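Side-chain contacts in LanC-like protein GCR2 (Arabidopsis thaliana, PDB 3T33), which may act in abscisic acid signalling and carries a bound zinc ion as a member of the LanC-like family: residues M15-P20 and V320-G325; W179-L184 and E196-V201; E204-G209 and N241-T246; Y341-L346 and L356-A361. All blocks are in the same frame, centred on the assembly; numbering follows the deposited sequence.

Interaction 1 of 4, residues M15-P20 and V320-G325; sequences MPEFVP and VVWSRG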
loop_
_atom_site.group_PDB
_atom_site.type_symbol
_atom_site.label_atom_id
_atom_site.label_comp_id
_atom_site.label_asym_id
_atom_site.label_seq_id
_atom_site.Cartn_x
_atom_site.Cartn_y
_atom_site.Cartn_z
ATOM N N MET A 15 1.056 -13.704 -19.821
ATOM C CA MET A 15 -0.057 -12.880 -20.273
ATOM C C MET A 15 0.335 -11.919 -21.427
ATOM O O MET A 15 1.452 -11.405 -21.504
ATOM C CB MET A 15 -0.655 -12.111 -19.099
ATOM C CG MET A 15 -1.284 -13.021 -18.067
ATOM S SD MET A 15 -2.235 -12.135 -16.840
ATOM C CE MET A 15 -0.857 -11.767 -15.775
ATOM N N PRO A 16 -0.595 -11.707 -22.344
ATOM C CA PRO A 16 -0.374 -10.874 -23.536
ATOM C C PRO A 16 -0.109 -9.423 -23.189
ATOM O O PRO A 16 -0.787 -8.853 -22.307
ATOM C CB PRO A 16 -1.675 -11.010 -24.321
ATOM C CG PRO A 16 -2.638 -11.726 -23.421
ATOM C CD PRO A 16 -1.832 -12.488 -22.415
ATOM N N GLU A 17 0.890 -8.850 -23.847
ATOM C CA GLU A 17 1.207 -7.447 -23.712
ATOM C C GLU A 17 0.029 -6.604 -24.169
ATOM O O GLU A 17 -0.788 -7.007 -25.006
ATOM C CB GLU A 17 2.441 -7.063 -24.525
ATOM C CG GLU A 17 3.773 -7.704 -24.074
ATOM C CD GLU A 17 4.287 -7.224 -22.689
ATOM O OE1 GLU A 17 3.980 -6.069 -22.290
ATOM O OE2 GLU A 17 5.011 -8.009 -22.015
ATOM N N PHE A 18 -0.051 -5.412 -23.614
ATOM C CA PHE A 18 -1.037 -4.476 -24.066
ATOM C C PHE A 18 -0.868 -4.129 -25.572
ATOM O O PHE A 18 0.247 -3.831 -26.044
ATOM C CB PHE A 18 -0.964 -3.222 -23.196
ATOM C CG PHE A 18 -1.928 -2.194 -23.573
ATOM C CD1 PHE A 18 -3.290 -2.398 -23.373
ATOM C CD2 PHE A 18 -1.493 -1.017 -24.157
ATOM C CE1 PHE A 18 -4.207 -1.450 -23.729
ATOM C CE2 PHE A 18 -2.389 -0.066 -24.529
ATOM C CZ PHE A 18 -3.760 -0.286 -24.325
ATOM N N VAL A 19 -1.991 -4.162 -26.303
ATOM C CA VAL A 19 -2.059 -3.725 -27.729
ATOM C C VAL A 19 -2.778 -2.339 -27.885
ATOM O O VAL A 19 -4.000 -2.251 -27.714
ATOM C CB VAL A 19 -2.764 -4.822 -28.621
ATOM C CG1 VAL A 19 -2.826 -4.401 -30.092
ATOM C CG2 VAL A 19 -2.078 -6.206 -28.444
ATOM N N PRO A 20 -2.007 -1.257 -28.185
ATOM C CA PRO A 20 -2.569 0.103 -28.305
ATOM C C PRO A 20 -3.434 0.223 -29.546
ATOM O O PRO A 20 -4.485 0.849 -29.493
ATOM C CB PRO A 20 -1.317 0.988 -28.448
ATOM C CG PRO A 20 -0.168 0.146 -27.980
ATOM C CD PRO A 20 -0.542 -1.242 -28.398
ATOM N N VAL A 320 10.400 -4.702 -13.784
ATOM C CA VAL A 320 10.749 -5.799 -12.883
ATOM C C VAL A 320 9.507 -6.437 -12.255
ATOM O O VAL A 320 9.360 -7.680 -12.178
ATOM C CB VAL A 320 11.601 -5.237 -11.783
ATOM C CG1 VAL A 320 11.918 -6.324 -10.738
ATOM C CG2 VAL A 320 12.842 -4.589 -12.419
ATOM N N VAL A 321 8.592 -5.583 -11.793
ATOM C CA VAL A 321 7.266 -6.085 -11.341
ATOM C C VAL A 321 6.504 -6.814 -12.473
ATOM O O VAL A 321 5.953 -7.923 -12.290
ATOM C CB VAL A 321 6.441 -4.947 -10.739
ATOM C CG1 VAL A 321 5.219 -5.529 -10.004
ATOM C CG2 VAL A 321 7.339 -4.182 -9.741
ATOM N N TRP A 322 6.514 -6.238 -13.667
ATOM C CA TRP A 322 5.799 -6.917 -14.747
ATOM C C TRP A 322 6.347 -8.315 -15.017
ATOM O O TRP A 322 5.558 -9.249 -15.250
ATOM C CB TRP A 322 5.725 -6.054 -16.010
ATOM C CG TRP A 322 4.940 -6.629 -17.136
ATOM C CD1 TRP A 322 5.415 -6.905 -18.373
ATOM C CD2 TRP A 322 3.528 -6.963 -17.163
ATOM N NE1 TRP A 322 4.414 -7.418 -19.149
ATOM C CE2 TRP A 322 3.248 -7.457 -18.447
ATOM C CE3 TRP A 322 2.487 -6.914 -16.216
ATOM C CZ2 TRP A 322 1.946 -7.890 -18.847
ATOM C CZ3 TRP A 322 1.178 -7.352 -16.600
ATOM C CH2 TRP A 322 0.933 -7.825 -17.908
ATOM N N SER A 323 7.664 -8.514 -14.968
ATOM C CA SER A 323 8.134 -9.876 -15.237
ATOM C C SER A 323 8.258 -10.778 -14.032
ATOM O O SER A 323 8.062 -11.995 -14.149
ATOM C CB SER A 323 9.433 -9.899 -16.055
ATOM O OG SER A 323 10.541 -9.633 -15.230
ATOM N N ARG A 324 8.541 -10.225 -12.868
ATOM C CA ARG A 324 8.749 -11.103 -11.708
ATOM C C ARG A 324 7.730 -10.874 -10.585
ATOM O O ARG A 324 7.841 -11.503 -9.529
ATOM C CB ARG A 324 10.163 -10.915 -11.157
ATOM C CG ARG A 324 11.334 -11.348 -12.101
ATOM C CD ARG A 324 12.673 -10.669 -11.671
ATOM N NE ARG A 324 13.118 -11.164 -10.369
ATOM C CZ ARG A 324 14.133 -10.664 -9.673
ATOM N NH1 ARG A 324 14.869 -9.643 -10.126
ATOM N NH2 ARG A 324 14.431 -11.215 -8.506
ATOM N N GLY A 325 6.738 -10.000 -10.816
ATOM C CA GLY A 325 5.922 -9.462 -9.740
ATOM C C GLY A 325 4.693 -10.271 -9.476
ATOM O O GLY A 325 3.946 -10.007 -8.534
#

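Interaction 2 of 4, residues W179-L184 and E196-V201; sequences WACLFL and ERMRSV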
loop_
_atom_site.group_PDB
_atom_site.type_symbol
_atom_site.label_atom_id
_atom_site.label_comp_id
_atom_site.label_asym_id
_atom_site.label_seq_id
_atom_site.Cartn_x
_atom_site.Cartn_y
_atom_site.Cartn_z
ATOM N N TRP A 179 3.059 9.279 8.946
ATOM C CA TRP A 179 2.076 8.867 7.931
ATOM C C TRP A 179 0.578 9.015 8.407
ATOM O O TRP A 179 -0.217 9.629 7.699
ATOM C CB TRP A 179 2.396 7.455 7.383
ATOM C CG TRP A 179 1.723 7.161 6.006
ATOM C CD1 TRP A 179 2.333 7.150 4.763
ATOM C CD2 TRP A 179 0.319 6.874 5.763
ATOM N NE1 TRP A 179 1.418 6.845 3.787
ATOM C CE2 TRP A 179 0.171 6.690 4.361
ATOM C CE3 TRP A 179 -0.812 6.735 6.598
ATOM C CZ2 TRP A 179 -1.103 6.363 3.748
ATOM C CZ3 TRP A 179 -2.080 6.397 6.010
ATOM C CH2 TRP A 179 -2.193 6.209 4.572
ATOM N N ALA A 180 0.263 8.549 9.621
ATOM C CA ALA A 180 -1.085 8.641 10.202
ATOM C C ALA A 180 -1.560 10.058 10.355
ATOM O O ALA A 180 -2.768 10.339 10.173
ATOM C CB ALA A 180 -1.149 7.950 11.578
ATOM N N CYS A 181 -0.642 10.925 10.802
ATOM C CA CYS A 181 -0.932 12.329 10.942
ATOM C C CYS A 181 -1.304 12.871 9.558
ATOM O O CYS A 181 -2.269 13.539 9.447
ATOM C CB CYS A 181 0.295 13.124 11.460
ATOM S SG CYS A 181 0.892 12.595 13.112
ATOM N N LEU A 182 -0.431 12.684 8.557
ATOM C CA LEU A 182 -0.707 13.174 7.193
ATOM C C LEU A 182 -2.050 12.647 6.704
ATOM O O LEU A 182 -2.848 13.382 6.253
ATOM C CB LEU A 182 0.394 12.763 6.272
ATOM C CG LEU A 182 1.746 13.414 6.617
ATOM C CD1 LEU A 182 2.878 12.733 5.914
ATOM C CD2 LEU A 182 1.712 14.965 6.321
ATOM N N PHE A 183 -2.322 11.383 6.944
ATOM C CA PHE A 183 -3.564 10.773 6.552
ATOM C C PHE A 183 -4.774 11.434 7.235
ATOM O O PHE A 183 -5.757 11.811 6.585
ATOM C CB PHE A 183 -3.499 9.282 6.914
ATOM C CG PHE A 183 -4.815 8.564 6.801
ATOM C CD1 PHE A 183 -5.725 8.584 7.866
ATOM C CD2 PHE A 183 -5.147 7.846 5.619
ATOM C CE1 PHE A 183 -6.992 7.890 7.788
ATOM C CE2 PHE A 183 -6.390 7.114 5.533
ATOM C CZ PHE A 183 -7.314 7.130 6.620
ATOM N N LEU A 184 -4.686 11.604 8.541
ATOM C CA LEU A 184 -5.749 12.252 9.272
ATOM C C LEU A 184 -6.018 13.666 8.760
ATOM O O LEU A 184 -7.198 14.050 8.497
ATOM C CB LEU A 184 -5.449 12.277 10.766
ATOM C CG LEU A 184 -6.573 12.881 11.590
ATOM C CD1 LEU A 184 -7.901 12.219 11.303
ATOM C CD2 LEU A 184 -6.279 12.804 13.105
ATOM N N GLU A 196 3.228 21.786 14.110
ATOM C CA GLU A 196 4.506 21.767 14.932
ATOM C C GLU A 196 4.933 20.386 15.414
ATOM O O GLU A 196 6.150 20.013 15.385
ATOM C CB GLU A 196 4.459 22.771 16.069
ATOM C CG GLU A 196 5.754 22.864 16.973
ATOM C CD GLU A 196 5.728 21.810 18.029
ATOM O OE1 GLU A 196 4.609 21.425 18.388
ATOM O OE2 GLU A 196 6.805 21.285 18.416
ATOM N N ARG A 197 3.944 19.579 15.784
ATOM C CA ARG A 197 4.184 18.190 16.154
ATOM C C ARG A 197 4.700 17.361 14.974
ATOM O O ARG A 197 5.623 16.562 15.129
ATOM C CB ARG A 197 2.912 17.559 16.722
ATOM C CG ARG A 197 2.583 17.992 18.141
ATOM C CD ARG A 197 3.821 18.494 18.866
ATOM N NE ARG A 197 4.538 17.412 19.535
ATOM C CZ ARG A 197 5.852 17.395 19.732
ATOM N NH1 ARG A 197 6.600 18.405 19.309
ATOM N NH2 ARG A 197 6.420 16.369 20.351
ATOM N N MET A 198 4.104 17.550 13.798
ATOM C CA MET A 198 4.501 16.777 12.603
ATOM C C MET A 198 5.871 17.253 12.126
ATOM O O MET A 198 6.749 16.449 11.803
ATOM C CB MET A 198 3.437 16.879 11.478
ATOM C CG MET A 198 2.043 16.370 11.858
ATOM S SD MET A 198 0.836 16.887 10.594
ATOM C CE MET A 198 1.393 15.896 9.228
ATOM N N ARG A 199 6.060 18.559 12.072
ATOM C CA ARG A 199 7.390 19.110 11.732
ATOM C C ARG A 199 8.500 18.603 12.679
ATOM O O ARG A 199 9.596 18.207 12.239
ATOM C CB ARG A 199 7.317 20.623 11.706
ATOM C CG ARG A 199 8.638 21.309 11.308
ATOM C CD ARG A 199 9.170 20.841 9.940
ATOM N NE ARG A 199 10.535 21.295 9.767
ATOM C CZ ARG A 199 11.308 21.078 8.719
ATOM N NH1 ARG A 199 10.866 20.398 7.652
ATOM N NH2 ARG A 199 12.549 21.570 8.748
ATOM N N SER A 200 8.185 18.476 13.967
ATOM C CA SER A 200 9.200 18.009 14.902
ATOM C C SER A 200 9.600 16.592 14.602
ATOM O O SER A 200 10.752 16.222 14.745
ATOM C CB SER A 200 8.699 18.108 16.350
ATOM O OG SER A 200 9.097 16.896 16.980
ATOM N N VAL A 201 8.641 15.767 14.181
ATOM C CA VAL A 201 8.973 14.357 13.851
ATOM C C VAL A 201 9.842 14.309 12.600
ATOM O O VAL A 201 10.781 13.517 12.506
ATOM C CB VAL A 201 7.671 13.460 13.735
ATOM C CG1 VAL A 201 7.970 12.028 13.414
ATOM C CG2 VAL A 201 6.897 13.551 15.000
#

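Interaction 3 of 4, residues E204-G209 and N241-T246; sequences EIFRAG and NVLMHT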
loop_
_atom_site.group_PDB
_atom_site.type_symbol
_atom_site.label_atom_id
_atom_site.label_comp_id
_atom_site.label_asym_id
_atom_site.label_seq_id
_atom_site.Cartn_x
_atom_site.Cartn_y
_atom_site.Cartn_z
ATOM N N GLU A 204 13.474 15.258 13.552
ATOM C CA GLU A 204 14.135 14.098 14.155
ATOM C C GLU A 204 14.470 13.082 13.125
ATOM O O GLU A 204 15.465 12.362 13.251
ATOM C CB GLU A 204 13.308 13.477 15.266
ATOM C CG GLU A 204 13.817 12.136 15.830
ATOM C CD GLU A 204 15.251 12.161 16.546
ATOM O OE1 GLU A 204 15.750 13.246 16.924
ATOM O OE2 GLU A 204 15.849 11.060 16.742
ATOM N N ILE A 205 13.618 12.958 12.106
ATOM C CA ILE A 205 13.942 12.031 11.039
ATOM C C ILE A 205 15.199 12.502 10.272
ATOM O O ILE A 205 16.045 11.684 9.953
ATOM C CB ILE A 205 12.680 11.658 10.125
ATOM C CG1 ILE A 205 11.691 10.734 10.901
ATOM C CG2 ILE A 205 13.128 10.913 8.867
ATOM C CD1 ILE A 205 10.274 10.650 10.377
ATOM N N PHE A 206 15.294 13.789 9.920
ATOM C CA PHE A 206 16.482 14.259 9.156
ATOM C C PHE A 206 17.733 14.225 10.040
ATOM O O PHE A 206 18.773 13.717 9.625
ATOM C CB PHE A 206 16.281 15.641 8.571
ATOM C CG PHE A 206 15.513 15.622 7.300
ATOM C CD1 PHE A 206 16.116 15.192 6.126
ATOM C CD2 PHE A 206 14.177 15.992 7.277
ATOM C CE1 PHE A 206 15.405 15.138 4.944
ATOM C CE2 PHE A 206 13.458 15.946 6.098
ATOM C CZ PHE A 206 14.086 15.511 4.916
ATOM N N ARG A 207 17.597 14.704 11.279
ATOM C CA ARG A 207 18.689 14.598 12.271
ATOM C C ARG A 207 19.310 13.190 12.351
ATOM O O ARG A 207 20.509 13.041 12.113
ATOM C CB ARG A 207 18.244 15.120 13.637
ATOM C CG ARG A 207 19.425 15.288 14.596
ATOM C CD ARG A 207 19.046 15.198 16.105
ATOM N NE ARG A 207 18.668 13.844 16.519
ATOM C CZ ARG A 207 19.449 12.761 16.467
ATOM N NH1 ARG A 207 20.694 12.838 15.993
ATOM N NH2 ARG A 207 18.968 11.568 16.896
ATOM N N ALA A 208 18.523 12.153 12.646
ATOM C CA ALA A 208 19.096 10.800 12.710
ATOM C C ALA A 208 19.619 10.266 11.366
ATOM O O ALA A 208 20.630 9.518 11.302
ATOM C CB ALA A 208 18.080 9.836 13.252
ATOM N N GLY A 209 18.889 10.575 10.288
ATOM C CA GLY A 209 19.295 10.114 8.990
ATOM C C GLY A 209 20.638 10.719 8.619
ATOM O O GLY A 209 21.505 10.003 8.143
ATOM N N ASN A 241 9.319 8.324 1.202
ATOM C CA ASN A 241 7.930 8.412 0.762
ATOM C C ASN A 241 7.178 9.324 1.699
ATOM O O ASN A 241 6.666 10.369 1.269
ATOM C CB ASN A 241 7.254 7.034 0.650
ATOM C CG ASN A 241 5.823 7.122 0.112
ATOM O OD1 ASN A 241 4.846 6.855 0.810
ATOM N ND2 ASN A 241 5.710 7.462 -1.125
ATOM N N VAL A 242 7.197 9.005 2.990
ATOM C CA VAL A 242 6.495 9.866 3.960
ATOM C C VAL A 242 7.018 11.303 3.916
ATOM O O VAL A 242 6.245 12.264 4.035
ATOM C CB VAL A 242 6.582 9.330 5.442
ATOM C CG1 VAL A 242 5.539 10.018 6.288
ATOM C CG2 VAL A 242 6.277 7.830 5.492
ATOM N N LEU A 243 8.340 11.458 3.786
ATOM C CA LEU A 243 8.896 12.782 3.830
ATOM C C LEU A 243 8.408 13.583 2.653
ATOM O O LEU A 243 8.109 14.754 2.805
ATOM C CB LEU A 243 10.427 12.732 3.895
ATOM C CG LEU A 243 10.998 12.207 5.231
ATOM C CD1 LEU A 243 12.482 12.115 5.047
ATOM C CD2 LEU A 243 10.623 13.115 6.473
ATOM N N MET A 244 8.237 12.949 1.488
ATOM C CA MET A 244 7.778 13.722 0.316
ATOM C C MET A 244 6.391 14.246 0.471
ATOM O O MET A 244 5.971 15.108 -0.289
ATOM C CB MET A 244 7.917 12.945 -0.984
ATOM C CG MET A 244 9.393 12.625 -1.239
ATOM S SD MET A 244 9.652 11.787 -2.796
ATOM C CE MET A 244 9.516 10.060 -2.286
ATOM N N HIS A 245 5.673 13.735 1.464
ATOM C CA HIS A 245 4.304 14.152 1.658
ATOM C C HIS A 245 4.159 15.358 2.559
ATOM O O HIS A 245 3.012 15.766 2.805
ATOM C CB HIS A 245 3.446 13.005 2.122
ATOM C CG HIS A 245 3.137 12.019 1.046
ATOM N ND1 HIS A 245 2.121 12.208 0.125
ATOM C CD2 HIS A 245 3.729 10.859 0.712
ATOM C CE1 HIS A 245 2.099 11.199 -0.723
ATOM N NE2 HIS A 245 3.066 10.365 -0.393
ATOM N N THR A 246 5.290 15.954 2.993
ATOM C CA THR A 246 5.315 17.117 3.926
ATOM C C THR A 246 6.087 18.272 3.298
ATOM O O THR A 246 6.694 18.126 2.231
ATOM C CB THR A 246 6.077 16.839 5.296
ATOM O OG1 THR A 246 7.452 16.475 5.038
ATOM C CG2 THR A 246 5.509 15.734 6.032
#

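Interaction 4 of 4, residues Y341-L346 and L356-A361; sequences YVFLSL and LYRAKA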
loop_
_atom_site.group_PDB
_atom_site.type_symbol
_atom_site.label_atom_id
_atom_site.label_comp_id
_atom_site.label_asym_id
_atom_site.label_seq_id
_atom_site.Cartn_x
_atom_site.Cartn_y
_atom_site.Cartn_z
ATOM N N TYR A 341 -0.700 -2.421 -7.462
ATOM C CA TYR A 341 -0.637 -0.978 -7.209
ATOM C C TYR A 341 0.530 -0.354 -7.892
ATOM O O TYR A 341 0.515 0.857 -8.234
ATOM C CB TYR A 341 -0.593 -0.664 -5.699
ATOM C CG TYR A 341 -1.986 -0.658 -5.038
ATOM C CD1 TYR A 341 -2.835 0.438 -5.149
ATOM C CD2 TYR A 341 -2.450 -1.769 -4.349
ATOM C CE1 TYR A 341 -4.130 0.406 -4.569
ATOM C CE2 TYR A 341 -3.738 -1.802 -3.786
ATOM C CZ TYR A 341 -4.548 -0.714 -3.866
ATOM O OH TYR A 341 -5.810 -0.726 -3.273
ATOM N N VAL A 342 1.568 -1.129 -8.121
ATOM C CA VAL A 342 2.645 -0.550 -8.947
ATOM C C VAL A 342 2.098 -0.049 -10.301
ATOM O O VAL A 342 2.336 1.108 -10.693
ATOM C CB VAL A 342 3.802 -1.563 -9.186
ATOM C CG1 VAL A 342 4.816 -0.951 -10.087
ATOM C CG2 VAL A 342 4.492 -1.893 -7.873
ATOM N N PHE A 343 1.328 -0.887 -10.997
ATOM C CA PHE A 343 0.780 -0.453 -12.292
ATOM C C PHE A 343 -0.203 0.675 -12.215
ATOM O O PHE A 343 -0.141 1.598 -12.990
ATOM C CB PHE A 343 0.257 -1.677 -13.056
ATOM C CG PHE A 343 1.250 -2.799 -13.063
ATOM C CD1 PHE A 343 2.556 -2.557 -13.486
ATOM C CD2 PHE A 343 0.908 -4.063 -12.598
ATOM C CE1 PHE A 343 3.488 -3.585 -13.522
ATOM C CE2 PHE A 343 1.811 -5.095 -12.620
ATOM C CZ PHE A 343 3.125 -4.865 -13.052
ATOM N N LEU A 344 -1.104 0.608 -11.252
ATOM C CA LEU A 344 -1.994 1.710 -10.896
ATOM C C LEU A 344 -1.234 2.969 -10.597
ATOM O O LEU A 344 -1.664 4.051 -10.989
ATOM C CB LEU A 344 -2.813 1.370 -9.659
ATOM C CG LEU A 344 -3.779 0.251 -9.985
ATOM C CD1 LEU A 344 -4.529 -0.164 -8.681
ATOM C CD2 LEU A 344 -4.785 0.636 -11.089
ATOM N N SER A 345 -0.102 2.857 -9.946
ATOM C CA SER A 345 0.639 4.063 -9.630
ATOM C C SER A 345 1.248 4.694 -10.889
ATOM O O SER A 345 1.324 5.914 -11.015
ATOM C CB SER A 345 1.768 3.774 -8.598
ATOM O OG SER A 345 2.097 4.983 -7.866
ATOM N N LEU A 346 1.701 3.842 -11.807
ATOM C CA LEU A 346 2.391 4.299 -13.033
ATOM C C LEU A 346 1.321 4.917 -13.970
ATOM O O LEU A 346 1.514 5.992 -14.574
ATOM C CB LEU A 346 3.122 3.112 -13.682
ATOM C CG LEU A 346 4.435 2.818 -12.952
ATOM C CD1 LEU A 346 4.944 1.443 -13.270
ATOM C CD2 LEU A 346 5.438 3.885 -13.355
ATOM N N LEU A 356 -2.591 0.758 -16.857
ATOM C CA LEU A 356 -3.942 0.219 -16.463
ATOM C C LEU A 356 -4.154 -1.225 -16.892
ATOM O O LEU A 356 -4.655 -2.127 -16.122
ATOM C CB LEU A 356 -5.060 0.976 -17.138
ATOM C CG LEU A 356 -6.390 1.167 -16.403
ATOM C CD1 LEU A 356 -7.534 1.251 -17.385
ATOM C CD2 LEU A 356 -6.673 0.164 -15.290
ATOM N N TYR A 357 -3.764 -1.455 -18.140
ATOM C CA TYR A 357 -3.837 -2.801 -18.637
ATOM C C TYR A 357 -3.018 -3.779 -17.777
ATOM O O TYR A 357 -3.426 -4.913 -17.539
ATOM C CB TYR A 357 -3.375 -2.875 -20.090
ATOM C CG TYR A 357 -3.313 -4.275 -20.513
ATOM C CD1 TYR A 357 -4.473 -4.997 -20.801
ATOM C CD2 TYR A 357 -2.118 -4.934 -20.522
ATOM C CE1 TYR A 357 -4.409 -6.341 -21.149
ATOM C CE2 TYR A 357 -2.059 -6.221 -20.831
ATOM C CZ TYR A 357 -3.190 -6.928 -21.164
ATOM O OH TYR A 357 -3.020 -8.279 -21.486
ATOM N N ARG A 358 -1.833 -3.360 -17.361
ATOM C CA ARG A 358 -1.014 -4.211 -16.523
ATOM C C ARG A 358 -1.649 -4.492 -15.157
ATOM O O ARG A 358 -1.573 -5.610 -14.695
ATOM C CB ARG A 358 0.425 -3.709 -16.448
ATOM C CG ARG A 358 1.203 -4.041 -17.729
ATOM C CD ARG A 358 2.594 -3.429 -17.694
ATOM N NE ARG A 358 3.313 -3.774 -18.910
ATOM C CZ ARG A 358 4.611 -3.583 -19.117
ATOM N NH1 ARG A 358 5.372 -3.041 -18.189
ATOM N NH2 ARG A 358 5.124 -3.926 -20.281
ATOM N N ALA A 359 -2.320 -3.504 -14.582
ATOM C CA ALA A 359 -3.018 -3.680 -13.304
ATOM C C ALA A 359 -4.208 -4.581 -13.594
ATOM O O ALA A 359 -4.516 -5.499 -12.850
ATOM C CB ALA A 359 -3.508 -2.315 -12.724
ATOM N N LYS A 360 -4.833 -4.357 -14.721
ATOM C CA LYS A 360 -5.963 -5.209 -15.104
ATOM C C LYS A 360 -5.543 -6.679 -15.259
ATOM O O LYS A 360 -6.244 -7.597 -14.828
ATOM C CB LYS A 360 -6.630 -4.613 -16.368
ATOM C CG LYS A 360 -7.551 -5.449 -17.153
ATOM C CD LYS A 360 -8.120 -4.608 -18.338
ATOM C CE LYS A 360 -9.322 -5.312 -19.009
ATOM N NZ LYS A 360 -9.551 -4.749 -20.357
ATOM N N ALA A 361 -4.377 -6.911 -15.842
ATOM C CA ALA A 361 -3.898 -8.290 -16.004
ATOM C C ALA A 361 -3.619 -8.923 -14.635
ATOM O O ALA A 361 -3.949 -10.079 -14.409
ATOM C CB ALA A 361 -2.638 -8.331 -16.866
#

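Interaction 1 of 4, residues M15-P20 and V320-G325
Two torsions bring Glu17 and Trp322 together. In Trp322, CG lies anti to the backbone N (chi1 -176°), which swings the indole off helix 308-324 toward the N-terminal loop. Glu17 folds back at chi2, and its carboxylate comes round to the pyrrole side of that ring. One hydrogen bond is clear: Trp322 NE1 donates to Glu17 OE2 over 3.0 Å, with a nearly straight N-H...O angle of 168°. OE2 sits at the edge of the indole, almost exactly in its plane, as an in-plane N-H requires. From the carboxylate's side the bond arrives on the syn side, though well out of the carboxylate plane; the two planes stand 73° apart. Met15 adds little: its carbonyl O stays 4.4 Å from Trp322 CZ2, oblique to the ring. Arg358 of helix 353-375 completes the group, since it forms a salt bridge with Glu17 OE1 and a cation-pi contact with the Trp322 indole. OE2 thus takes the indole N-H while OE1 has an arginine beside it, surroundings that probably favour the charged form of the carboxylate. The bond ties the loop to helix 308-324, some 300 residues further along the chain, while Arg358 and Tyr357 hold it to helix 353-375, and the polar nitrogen of a buried tryptophan is satisfied at the same time.

Interaction 2 of 4, residues W179-L184 and E196-V201
Apolar contacts carry the meeting of Met198 with Cys181 and Leu182, and no hydrogen bond crosses between the two segments. The thioether chain of Met198 reaches across to helix 174-188 and lies against Cys181, whose CB is 3.7 Å from Met198 CG; Cys181 SG follows at 4.1 Å from the same CG. Further out, Met198 bends at its last torsion (chi3 68°), which turns the methyl group back over Cys181 and toward Leu182. Its CE lies 3.7 Å from Cys181 CB and 3.6 Å from Leu182 CG, while the still closer approach modelled at the tip of the leucine is doubtful. The backbones come nearest at this same place, with the CA atoms of Cys181 and Met198 7.2 Å apart. The methionine also touches Leu178 and Asn185, so it runs along one side of helix 174-188, and Cys181 packs further against Ile193 in the connection between the helices. Among the charged pairs, Arg197 NH1 makes a salt bridge of 3.0 Å to Glu196 OE2, whose hydrogen bond is weak. Arg199 pairs with Glu203 within helix 195-212 and also with Glu252 of helix 250-265. Joined by a short linker and running in broadly opposite directions, the two helices form a helical hairpin, consistent with the alpha/alpha fold of the LanC-like family.

Interaction 3 of 4, residues E204-G209 and N241-T246
Leu243 is the residue through which helix 236-244 meets Ile205 and Phe206 of helix 195-212. Just before it in the chain, Val242 turns to a different neighbour, packing on Ala175 and Leu178 of helix 174-188. Leu243 then presents both branches of its fork to the other segment. CD1 lies 3.8 Å from Phe206 CZ and is oblique to the ring, while CD2 lies 4.0 Å from Phe206 CE2. Both branches also lie 4.1 Å from Ile205 CG2, the methyl that stands anti to the isoleucine's backbone N. Two consecutive residues of one helix therefore receive a single leucine of the other, and all three are buried. Met244 points elsewhere, to Val256 and Leu260 of helix 250-265, a helix that Phe206 touches as well. Beyond it the chain leaves the helix, and Thr246 secures the exit: its OG1 donates to Leu243 O over 2.9 Å, in the carbonyl plane, while Thr246 N reaches the same Leu243 O at 3.1 Å. The leucine thus serves twice, its side chain making the apolar join between helices 195-212 and 236-244 and its carbonyl taking two bonds from the threonine three residues on. The arrangement is apolar helix-helix packing at the C-terminal end of a helix, beside the turn that closes it.

Interaction 4 of 4, residues Y341-L346 and L356-A361
This is a buried, antiparallel helix-helix contact between neighbours in sequence, helix 336-350 and helix 353-375. The segment axes approach to 7.7 Å with 162° between their directions, and the CA atoms of Phe343 and Ala359 are only 5.1 Å apart. Such closeness rests on the small side chain of Ala359: its CB sits 3.8 Å from Phe343 CB and 3.6 Å from Leu344 CD2, and its backbone N comes within 3.5 Å of Phe343 CB. Arg358 contributes its aliphatic base. Its CB lies over one face of the Phe343 ring, 3.8 Å from the centroid and 19° off the normal, a CH-pi contact, while Phe343 CD2 rests against the backbone of the same residue. Extended from CG to NE, the arginine chain crosses the phenylalanine at about a right angle and carries its guanidinium away from the ring, on the side CB already occupies, to a salt bridge with Glu319 of helix 308-324. One residue thereby combines an apolar stem inside the interface with a charged end directed to a third helix. Closely packed and joined by a very short turn, the pair is an antiparallel alpha-helical hairpin, as expected in a LanC-like protein.

How the interactions relate
From the N terminus, interaction 1 opens first, at residues 15-20, and closes only at 320-325, a loop of about 300 residues. Nested inside it, interaction 2 closes a short loop by joining helices 174-188 and 195-212; interaction 3 then closes a longer one, joining 195-212 to 236-244. These two touch through Leu182, Val242 and Thr246, with centres about 11 Å apart. Interaction 4 follows in series and shuts a short loop between helices 336-350 and 353-375. None of the loops cross. Interactions 1 and 4 adjoin on one side of the chain's centre, whereas interaction 2 lies on the opposite side, about 37 Å from interaction 1 between centres.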